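Local coordinates for ferritin (Pseudo-nitzschia multiseries, PDB 4IWK), which probably stores iron in soluble form, oxidising ferrous iron with oxygen at ferroxidase sites and depositing it as ferric hydroxide, at residues 2-10 against 104-114; 38-49 against 87-98. All coordinates share one frame; numbering follows the deposited sequence. Where two conformers were deposited one is given.

Contact 1: residues 2-10 against 104-114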
loop_
_atom_site.group_PDB
_atom_site.type_symbol
_atom_site.label_atom_id
_atom_site.label_comp_id
_atom_site.label_asym_id
_atom_site.label_seq_id
_atom_site.Cartn_x
_atom_site.Cartn_y
_atom_site.Cartn_z
ATOM N N SER A 2 -60.377 -18.081 -8.259
ATOM C CA SER A 2 -60.929 -17.854 -6.896
ATOM C C SER A 2 -61.020 -16.349 -6.595
ATOM O O SER A 2 -59.988 -15.610 -6.483
ATOM C CB SER A 2 -60.085 -18.578 -5.827
ATOM O OG SER A 2 -60.678 -18.592 -4.507
ATOM N N GLU A 3 -62.271 -15.902 -6.481
ATOM C CA GLU A 3 -62.568 -14.605 -5.887
ATOM C C GLU A 3 -62.031 -14.565 -4.450
ATOM O O GLU A 3 -61.491 -13.528 -4.038
ATOM C CB GLU A 3 -64.082 -14.349 -5.851
ATOM C CG GLU A 3 -64.439 -12.951 -5.435
ATOM C CD GLU A 3 -63.688 -11.956 -6.296
ATOM O OE1 GLU A 3 -63.796 -12.049 -7.531
ATOM O OE2 GLU A 3 -62.927 -11.133 -5.757
ATOM N N GLU A 4 -62.240 -15.652 -3.697
ATOM C CA GLU A 4 -61.807 -15.715 -2.348
ATOM C C GLU A 4 -60.277 -15.425 -2.271
ATOM O O GLU A 4 -59.786 -14.603 -1.465
ATOM C CB GLU A 4 -62.065 -17.099 -1.767
ATOM C CG GLU A 4 -62.179 -17.078 -0.281
ATOM C CD GLU A 4 -61.691 -18.374 0.376
ATOM O OE1 GLU A 4 -61.251 -19.344 -0.327
ATOM O OE2 GLU A 4 -61.721 -18.426 1.637
ATOM N N LEU A 5 -59.525 -16.064 -3.152
ATOM C CA LEU A 5 -58.071 -15.960 -3.054
ATOM C C LEU A 5 -57.659 -14.501 -3.425
ATOM O O LEU A 5 -56.854 -13.911 -2.664
ATOM C CB LEU A 5 -57.364 -17.045 -3.912
ATOM C CG LEU A 5 -55.848 -16.914 -4.112
ATOM C CD1 LEU A 5 -55.176 -17.093 -2.790
ATOM C CD2 LEU A 5 -55.302 -17.910 -5.148
ATOM N N LEU A 6 -58.211 -13.920 -4.519
ATOM C CA LEU A 6 -57.915 -12.544 -4.892
ATOM C C LEU A 6 -58.342 -11.528 -3.779
ATOM O O LEU A 6 -57.607 -10.577 -3.495
ATOM C CB LEU A 6 -58.578 -12.178 -6.215
ATOM C CG LEU A 6 -58.315 -13.122 -7.406
ATOM C CD1 LEU A 6 -59.275 -12.779 -8.535
ATOM C CD2 LEU A 6 -56.872 -13.183 -7.899
ATOM N N ASP A 7 -59.503 -11.720 -3.163
ATOM C CA ASP A 7 -59.903 -10.801 -2.077
ATOM C C ASP A 7 -58.946 -10.900 -0.900
ATOM O O ASP A 7 -58.562 -9.863 -0.305
ATOM C CB ASP A 7 -61.336 -11.169 -1.612
ATOM C CG ASP A 7 -62.401 -10.734 -2.664
ATOM O OD1 ASP A 7 -61.997 -10.012 -3.615
ATOM O OD2 ASP A 7 -63.658 -11.037 -2.627
ATOM N N LEU A 8 -58.556 -12.164 -0.566
ATOM C CA LEU A 8 -57.666 -12.368 0.623
ATOM C C LEU A 8 -56.281 -11.814 0.334
ATOM O O LEU A 8 -55.612 -11.305 1.253
ATOM C CB LEU A 8 -57.578 -13.831 1.061
ATOM C CG LEU A 8 -58.898 -14.383 1.701
ATOM C CD1 LEU A 8 -58.752 -15.913 1.813
ATOM C CD2 LEU A 8 -59.167 -13.787 3.062
ATOM N N PHE A 9 -55.858 -11.870 -0.908
ATOM C CA PHE A 9 -54.565 -11.250 -1.248
ATOM C C PHE A 9 -54.636 -9.752 -1.074
ATOM O O PHE A 9 -53.795 -9.137 -0.401
ATOM C CB PHE A 9 -54.125 -11.694 -2.659
ATOM C CG PHE A 9 -52.632 -11.660 -2.848
ATOM C CD1 PHE A 9 -51.889 -12.870 -2.853
ATOM C CD2 PHE A 9 -51.991 -10.430 -2.981
ATOM C CE1 PHE A 9 -50.487 -12.815 -3.010
ATOM C CE2 PHE A 9 -50.602 -10.383 -3.153
ATOM C CZ PHE A 9 -49.891 -11.590 -3.143
ATOM N N ASN A 10 -55.669 -9.122 -1.622
ATOM C CA ASN A 10 -55.944 -7.708 -1.419
ATOM C C ASN A 10 -56.037 -7.397 0.105
ATOM O O ASN A 10 -55.418 -6.391 0.596
ATOM C CB ASN A 10 -57.227 -7.360 -2.201
ATOM C CG ASN A 10 -57.318 -5.897 -2.572
ATOM O OD1 ASN A 10 -58.270 -5.186 -2.171
ATOM N ND2 ASN A 10 -56.302 -5.405 -3.282
ATOM N N ASN A 104 -54.864 -17.607 6.545
ATOM C CA ASN A 104 -56.106 -17.622 5.737
ATOM C C ASN A 104 -55.848 -17.565 4.258
ATOM O O ASN A 104 -56.485 -18.273 3.433
ATOM C CB ASN A 104 -57.027 -16.430 6.080
ATOM C CG ASN A 104 -57.691 -16.576 7.432
ATOM O OD1 ASN A 104 -57.733 -17.655 7.997
ATOM N ND2 ASN A 104 -58.136 -15.442 7.989
ATOM N N LEU A 105 -54.923 -16.684 3.890
ATOM C CA LEU A 105 -54.514 -16.571 2.484
ATOM C C LEU A 105 -53.888 -17.893 2.011
ATOM O O LEU A 105 -54.228 -18.341 0.883
ATOM C CB LEU A 105 -53.468 -15.401 2.356
ATOM C CG LEU A 105 -52.985 -15.163 1.006
ATOM C CD1 LEU A 105 -54.080 -14.996 -0.107
ATOM C CD2 LEU A 105 -52.051 -13.893 1.069
ATOM N N ALA A 106 -52.962 -18.493 2.793
ATOM C CA ALA A 106 -52.372 -19.758 2.401
ATOM C C ALA A 106 -53.458 -20.875 2.257
ATOM O O ALA A 106 -53.312 -21.725 1.364
ATOM C CB ALA A 106 -51.287 -20.258 3.359
ATOM N N GLU A 107 -54.428 -20.868 3.150
ATOM C CA GLU A 107 -55.556 -21.896 3.029
ATOM C C GLU A 107 -56.306 -21.717 1.719
ATOM O O GLU A 107 -56.549 -22.716 1.065
ATOM C CB GLU A 107 -56.584 -21.741 4.153
ATOM C CG GLU A 107 -56.117 -21.959 5.570
ATOM C CD GLU A 107 -56.238 -23.408 5.953
ATOM O OE1 GLU A 107 -56.382 -24.224 4.962
ATOM O OE2 GLU A 107 -56.202 -23.668 7.212
ATOM N N ALA A 108 -56.562 -20.469 1.297
ATOM C CA ALA A 108 -57.268 -20.211 -0.008
ATOM C C ALA A 108 -56.382 -20.658 -1.158
ATOM O O ALA A 108 -56.869 -21.265 -2.188
ATOM C CB ALA A 108 -57.602 -18.720 -0.151
ATOM N N ALA A 109 -55.073 -20.367 -1.026
ATOM C CA ALA A 109 -54.150 -20.749 -2.124
ATOM C C ALA A 109 -54.043 -22.275 -2.232
ATOM O O ALA A 109 -53.991 -22.811 -3.303
ATOM C CB ALA A 109 -52.716 -20.139 -1.910
ATOM N N SER A 110 -53.967 -22.909 -1.076
ATOM C CA SER A 110 -53.890 -24.405 -1.056
ATOM C C SER A 110 -55.146 -25.007 -1.701
ATOM O O SER A 110 -55.023 -25.908 -2.513
ATOM C CB SER A 110 -53.833 -24.864 0.390
ATOM O OG SER A 110 -53.652 -26.301 0.401
ATOM N N THR A 111 -56.319 -24.528 -1.335
ATOM C CA THR A 111 -57.606 -24.999 -1.989
ATOM C C THR A 111 -57.608 -24.830 -3.490
ATOM O O THR A 111 -58.118 -25.718 -4.194
ATOM C CB THR A 111 -58.782 -24.210 -1.373
ATOM O OG1 THR A 111 -58.844 -24.572 0.023
ATOM C CG2 THR A 111 -60.150 -24.429 -2.070
ATOM N N CYS A 112 -57.006 -23.741 -3.996
ATOM C CA CYS A 112 -56.959 -23.390 -5.443
ATOM C C CYS A 112 -55.760 -24.105 -6.094
ATOM O O CYS A 112 -55.540 -23.895 -7.256
ATOM C CB CYS A 112 -56.758 -21.873 -5.635
ATOM S SG CYS A 112 -58.315 -21.023 -5.304
ATOM N N HIS A 113 -55.001 -24.899 -5.328
ATOM C CA HIS A 113 -53.706 -25.436 -5.801
ATOM C C HIS A 113 -52.813 -24.392 -6.449
ATOM O O HIS A 113 -52.201 -24.583 -7.496
ATOM C CB HIS A 113 -53.992 -26.566 -6.894
ATOM C CG HIS A 113 -54.724 -27.756 -6.346
ATOM N ND1 HIS A 113 -55.630 -27.696 -5.302
ATOM C CD2 HIS A 113 -54.662 -29.056 -6.705
ATOM C CE1 HIS A 113 -56.099 -28.907 -5.047
ATOM N NE2 HIS A 113 -55.508 -29.751 -5.869
ATOM N N ASP A 114 -52.720 -23.199 -5.832
ATOM C CA ASP A 114 -51.933 -22.112 -6.368
ATOM C C ASP A 114 -50.534 -22.230 -5.766
ATOM O O ASP A 114 -50.198 -21.649 -4.719
ATOM C CB ASP A 114 -52.593 -20.790 -5.993
ATOM C CG ASP A 114 -52.032 -19.628 -6.790
ATOM O OD1 ASP A 114 -50.854 -19.613 -7.065
ATOM O OD2 ASP A 114 -52.836 -18.732 -7.142
HETATM O O HOH W 1 -59.777 -20.470 -2.444
HETATM O O HOH W 2 -59.186 -18.932 3.847
#
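E4 and the backbone of A108 are joined by a water with three partners: it donates to E4 OE1 at 2.8 Å and to A108 O at 3.0 Å, and accepts from S2 OG. The same S2 hydroxyl takes the N-H of L5, with L5 N 3.1 Å from S2 OG, an ST motif. A second water donates to N104 O over 2.8 Å and only weakly to E4 OE2. Behind these bridges the interface is apolar. L5 is modelled in two conformers; in one of them L5 CD1 lies 3.6 Å from L105 CD1, the side chains crossing at about a right angle, so this contact probably holds only part of the time. L8, its CG anti to the carbonyl carbon (chi1 -70°), rests CD1 3.6 Å from A108 CB, while L105 CD2 approaches the ring of F9 obliquely. D114 flanks L5 CD2 but spends its carboxylate on R63 and on the N-H of V117. The axes of the two short helical segments, antiparallel neighbours in the ferritin four-helix bundle, come within 9.0 Å, at 154°. With no direct hydrogen bond between the segments, cohesion comes from leucine and alanine packing, and the polar links are water-mediated.

Contact 2: residues 38-49 against 87-98. With FE (Fe (III) ion), chain I; FE (Fe (III) ion), chain G.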
loop_
_atom_site.group_PDB
_atom_site.type_symbol
_atom_site.label_atom_id
_atom_site.label_comp_id
_atom_site.label_asym_id
_atom_site.label_seq_id
_atom_site.Cartn_x
_atom_site.Cartn_y
_atom_site.Cartn_z
ATOM N N MET A 38 -38.166 2.045 23.125
ATOM C CA MET A 38 -39.340 1.256 22.664
ATOM C C MET A 38 -39.933 2.017 21.497
ATOM O O MET A 38 -40.384 1.348 20.561
ATOM C CB MET A 38 -40.393 1.064 23.807
ATOM C CG MET A 38 -39.785 0.199 24.932
ATOM S SD MET A 38 -40.957 0.080 26.276
ATOM C CE MET A 38 -39.928 -0.885 27.548
ATOM N N ALA A 39 -39.893 3.374 21.466
ATOM C CA ALA A 39 -40.466 4.081 20.322
ATOM C C ALA A 39 -39.680 3.750 19.091
ATOM O O ALA A 39 -40.257 3.545 18.018
ATOM C CB ALA A 39 -40.428 5.588 20.623
ATOM N N ALA A 40 -38.357 3.735 19.206
ATOM C CA ALA A 40 -37.542 3.477 17.957
ATOM C C ALA A 40 -37.752 2.062 17.461
ATOM O O ALA A 40 -37.829 1.888 16.226
ATOM C CB ALA A 40 -36.064 3.716 18.303
ATOM N N TYR A 41 -37.974 1.086 18.375
ATOM C CA TYR A 41 -38.311 -0.268 17.965
ATOM C C TYR A 41 -39.614 -0.217 17.184
ATOM O O TYR A 41 -39.728 -0.866 16.119
ATOM C CB TYR A 41 -38.349 -1.176 19.162
ATOM C CG TYR A 41 -38.476 -2.636 18.807
ATOM C CD1 TYR A 41 -37.355 -3.494 18.917
ATOM C CD2 TYR A 41 -39.722 -3.202 18.480
ATOM C CE1 TYR A 41 -37.464 -4.816 18.639
ATOM C CE2 TYR A 41 -39.805 -4.543 18.138
ATOM C CZ TYR A 41 -38.699 -5.327 18.232
ATOM O OH TYR A 41 -38.847 -6.680 17.942
ATOM N N MET A 42 -40.599 0.457 17.737
ATOM C CA MET A 42 -41.936 0.481 17.050
ATOM C C MET A 42 -41.807 1.171 15.654
ATOM O O MET A 42 -42.463 0.718 14.677
ATOM C CB MET A 42 -42.999 1.181 17.922
ATOM C CG MET A 42 -43.238 0.485 19.275
ATOM S SD MET A 42 -43.885 -1.193 18.985
ATOM C CE MET A 42 -44.117 -1.950 20.637
ATOM N N LEU A 43 -41.058 2.265 15.575
ATOM C CA LEU A 43 -40.862 2.915 14.270
ATOM C C LEU A 43 -40.201 1.988 13.219
ATOM O O LEU A 43 -40.635 1.991 12.073
ATOM C CB LEU A 43 -40.125 4.259 14.551
ATOM C CG LEU A 43 -40.233 5.194 13.423
ATOM C CD1 LEU A 43 -41.654 5.780 13.461
ATOM C CD2 LEU A 43 -39.189 6.241 13.833
ATOM N N ALA A 44 -39.210 1.181 13.644
ATOM C CA ALA A 44 -38.538 0.281 12.718
ATOM C C ALA A 44 -39.579 -0.748 12.273
ATOM O O ALA A 44 -39.615 -1.076 11.092
ATOM C CB ALA A 44 -37.323 -0.361 13.421
ATOM N N GLU A 45 -40.380 -1.282 13.200
ATOM C CA GLU A 45 -41.407 -2.196 12.743
ATOM C C GLU A 45 -42.477 -1.560 11.891
ATOM O O GLU A 45 -43.003 -2.292 10.982
ATOM C CB GLU A 45 -42.186 -2.758 13.934
ATOM C CG GLU A 45 -41.359 -3.754 14.722
ATOM C CD GLU A 45 -41.168 -4.994 13.880
ATOM O OE1 GLU A 45 -42.109 -5.408 13.136
ATOM O OE2 GLU A 45 -40.034 -5.471 13.969
ATOM N N SER A 46 -42.856 -0.302 12.117
ATOM C CA SER A 46 -43.845 0.318 11.228
ATOM C C SER A 46 -43.262 0.308 9.772
ATOM O O SER A 46 -44.019 0.052 8.831
ATOM C CB SER A 46 -44.019 1.784 11.659
ATOM O OG SER A 46 -44.905 2.424 10.802
ATOM N N ALA A 47 -41.966 0.576 9.624
ATOM C CA ALA A 47 -41.407 0.594 8.257
ATOM C C ALA A 47 -41.372 -0.842 7.719
ATOM O O ALA A 47 -41.626 -1.015 6.501
ATOM C CB ALA A 47 -39.962 1.153 8.321
ATOM N N GLU A 48 -41.055 -1.829 8.554
ATOM C CA GLU A 48 -40.923 -3.245 8.079
ATOM C C GLU A 48 -42.306 -3.713 7.626
ATOM O O GLU A 48 -42.416 -4.362 6.598
ATOM C CB GLU A 48 -40.353 -4.069 9.209
ATOM C CG GLU A 48 -40.075 -5.470 8.746
ATOM C CD GLU A 48 -39.811 -6.313 9.946
ATOM O OE1 GLU A 48 -38.653 -6.226 10.480
ATOM O OE2 GLU A 48 -40.811 -6.951 10.400
ATOM N N GLU A 49 -43.372 -3.402 8.377
ATOM C CA GLU A 49 -44.701 -3.899 7.911
ATOM C C GLU A 49 -45.091 -3.192 6.629
ATOM O O GLU A 49 -45.731 -3.841 5.757
ATOM C CB GLU A 49 -45.766 -3.512 8.970
ATOM C CG GLU A 49 -45.567 -4.183 10.303
ATOM C CD GLU A 49 -45.906 -5.641 10.263
ATOM O OE1 GLU A 49 -46.252 -6.093 9.181
ATOM O OE2 GLU A 49 -46.058 -6.237 11.323
ATOM N N VAL A 87 -49.233 -1.547 25.670
ATOM C CA VAL A 87 -48.847 -1.336 24.273
ATOM C C VAL A 87 -48.258 -2.685 23.710
ATOM O O VAL A 87 -48.678 -3.139 22.647
ATOM C CB VAL A 87 -47.743 -0.279 24.134
ATOM C CG1 VAL A 87 -47.515 -0.010 22.617
ATOM C CG2 VAL A 87 -48.252 1.042 24.782
ATOM N N TRP A 88 -47.292 -3.278 24.429
ATOM C CA TRP A 88 -46.718 -4.538 23.923
ATOM C C TRP A 88 -47.746 -5.647 23.758
ATOM O O TRP A 88 -47.684 -6.429 22.860
ATOM C CB TRP A 88 -45.592 -4.960 24.853
ATOM C CG TRP A 88 -44.338 -4.084 24.646
ATOM C CD1 TRP A 88 -43.912 -3.084 25.438
ATOM C CD2 TRP A 88 -43.422 -4.161 23.537
ATOM N NE1 TRP A 88 -42.723 -2.559 24.934
ATOM C CE2 TRP A 88 -42.455 -3.173 23.739
ATOM C CE3 TRP A 88 -43.337 -5.009 22.392
ATOM C CZ2 TRP A 88 -41.373 -2.994 22.872
ATOM C CZ3 TRP A 88 -42.268 -4.808 21.503
ATOM C CH2 TRP A 88 -41.308 -3.802 21.768
ATOM N N GLN A 89 -48.717 -5.699 24.649
ATOM C CA GLN A 89 -49.779 -6.703 24.504
ATOM C C GLN A 89 -50.620 -6.470 23.235
ATOM O O GLN A 89 -50.937 -7.402 22.470
ATOM C CB GLN A 89 -50.682 -6.651 25.802
ATOM C CG GLN A 89 -51.972 -7.516 25.610
ATOM C CD GLN A 89 -51.643 -9.043 25.641
ATOM O OE1 GLN A 89 -50.786 -9.443 26.409
ATOM N NE2 GLN A 89 -52.273 -9.855 24.764
ATOM N N SER A 90 -50.891 -5.198 22.950
ATOM C CA SER A 90 -51.564 -4.908 21.661
ATOM C C SER A 90 -50.695 -5.274 20.448
ATOM O O SER A 90 -51.261 -5.737 19.426
ATOM C CB SER A 90 -51.913 -3.418 21.562
ATOM O OG SER A 90 -52.979 -3.105 22.497
ATOM N N ILE A 91 -49.380 -5.076 20.546
ATOM C CA ILE A 91 -48.504 -5.398 19.396
ATOM C C ILE A 91 -48.473 -6.942 19.268
ATOM O O ILE A 91 -48.484 -7.468 18.151
ATOM C CB ILE A 91 -47.120 -4.858 19.627
ATOM C CG1 ILE A 91 -47.209 -3.307 19.638
ATOM C CG2 ILE A 91 -46.112 -5.363 18.617
ATOM C CD1 ILE A 91 -47.801 -2.786 18.361
ATOM N N LEU A 92 -48.450 -7.669 20.369
ATOM C CA LEU A 92 -48.520 -9.169 20.240
ATOM C C LEU A 92 -49.787 -9.582 19.525
ATOM O O LEU A 92 -49.753 -10.375 18.555
ATOM C CB LEU A 92 -48.481 -9.779 21.652
ATOM C CG LEU A 92 -48.616 -11.347 21.529
ATOM C CD1 LEU A 92 -47.450 -11.982 20.813
ATOM C CD2 LEU A 92 -48.749 -11.863 22.963
ATOM N N GLU A 93 -50.916 -9.035 19.927
ATOM C CA GLU A 93 -52.192 -9.323 19.277
ATOM C C GLU A 93 -52.192 -8.970 17.800
ATOM O O GLU A 93 -52.771 -9.712 17.020
ATOM C CB GLU A 93 -53.299 -8.607 20.016
ATOM C CG GLU A 93 -53.567 -9.274 21.349
ATOM C CD GLU A 93 -54.456 -8.420 22.231
ATOM O OE1 GLU A 93 -55.108 -7.546 21.711
ATOM O OE2 GLU A 93 -54.508 -8.620 23.449
ATOM N N LEU A 94 -51.589 -7.787 17.462
ATOM C CA LEU A 94 -51.473 -7.346 16.066
ATOM C C LEU A 94 -50.703 -8.438 15.260
ATOM O O LEU A 94 -51.128 -8.807 14.130
ATOM C CB LEU A 94 -50.685 -6.043 16.028
ATOM C CG LEU A 94 -50.416 -5.463 14.619
ATOM C CD1 LEU A 94 -51.728 -4.985 13.987
ATOM C CD2 LEU A 94 -49.372 -4.338 14.776
ATOM N N GLU A 95 -49.563 -8.853 15.779
ATOM C CA GLU A 95 -48.737 -9.885 15.086
ATOM C C GLU A 95 -49.518 -11.207 14.936
ATOM O O GLU A 95 -49.411 -11.838 13.837
ATOM C CB GLU A 95 -47.384 -10.077 15.704
ATOM C CG GLU A 95 -46.429 -8.865 15.412
ATOM C CD GLU A 95 -46.071 -8.619 13.986
ATOM O OE1 GLU A 95 -46.439 -9.424 13.119
ATOM O OE2 GLU A 95 -45.318 -7.640 13.821
ATOM N N GLN A 96 -50.291 -11.556 15.950
ATOM C CA GLN A 96 -51.110 -12.770 15.865
ATOM C C GLN A 96 -52.138 -12.633 14.771
ATOM O O GLN A 96 -52.389 -13.590 13.988
ATOM C CB GLN A 96 -51.764 -13.092 17.165
ATOM C CG GLN A 96 -50.712 -13.536 18.183
ATOM C CD GLN A 96 -51.243 -13.559 19.610
ATOM O OE1 GLN A 96 -52.291 -12.993 19.882
ATOM N NE2 GLN A 96 -50.509 -14.227 20.527
ATOM N N ALA A 97 -52.721 -11.421 14.638
ATOM C CA ALA A 97 -53.569 -11.118 13.502
ATOM C C ALA A 97 -52.934 -11.190 12.142
ATOM O O ALA A 97 -53.593 -11.609 11.156
ATOM C CB ALA A 97 -54.276 -9.746 13.673
ATOM N N ASN A 98 -51.732 -10.658 12.041
ATOM C CA ASN A 98 -51.005 -10.702 10.802
ATOM C C ASN A 98 -50.814 -12.202 10.421
ATOM O O ASN A 98 -50.916 -12.543 9.244
ATOM C CB ASN A 98 -49.641 -10.073 10.990
ATOM C CG ASN A 98 -49.663 -8.553 11.004
ATOM O OD1 ASN A 98 -50.701 -7.919 10.732
ATOM N ND2 ASN A 98 -48.457 -7.956 11.170
HETATM FE FE FE I . -44.810 -7.870 11.791
HETATM FE FE FE G . -46.266 -8.055 8.480
HETATM O O HOH W 3 -45.449 -8.842 10.267
HETATM O O HOH W 4 -46.855 -9.974 7.993
HETATM O O HOH W 5 -43.246 -6.973 11.499
#
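M42 lays its terminal methyl over one face of W88: CE stands 3.4 Å from the centroid of the six-membered ring and only 5° off its normal, a CH-pi contact. The bend at chi2 (-63°) folds the thioether back to bring CE there, and the same methyl meets I91 CG1 tip to tip. M38 comes instead to the indole's edge. Its extended chain puts SD in the ring plane, where W88 NE1 gives it a weak but nearly straight hydrogen bond of 3.4 Å (173°). Y41 meets the far end of the indole, with CD2 3.7 Å from W88 CH2 and the rings set obliquely. Were W88 cut back to an alanine, the M42 methyl would probably lose its aromatic surface and M38 SD its donor, with a gap left between the helices. The two helices run nearly parallel with axes 12.9 Å apart, as suits diagonal partners in the four-helix bundle of ferritin, and further along their side chains meet through metal. This is the dinuclear ferroxidase centre. E49 bridges two ferric ions, OE2 on the iron of chain I and OE1 on that of chain G, each oxygen 2.1 Å from its iron. E95 straddles the chain I iron unevenly, OE2 at 2.1 Å and OE1 at 2.6 Å, and its OE2 is also hydrogen-bonded to Y23. Water 3 bridges both ions and donates to E95 OE1. E131 and a further water complete the chain I site; E16, H52 and a water the other. N98 ND2 makes a second-shell bond of 3.2 Å to E95 OE1, from above the carboxylate plane, while N98 OD1 is bonded to Q15. E45 and E48 turn to a further iron, which they share with E131.

How the contacts relate
Helix 84-111 serves both contacts: its closing turns pack against the start of helix 3-32 in contact 1, and its opening half faces helix 36-62 in contact 2. The centres lie 26 Å apart and the nearest atoms about 7 Å, so the two do not touch. Along the chain, contact 2 is nested inside the loop that contact 1 closes. The ferroxidase irons belong to contact 2, yet contact 1 comes fairly near: the side chain of L105 is about 11 Å from a bound iron and about 8 Å from that of E16. Contact 1 also carries E3, E4 and D7, seen binding iron in crystals of this protein, though none is bound to them in this chain.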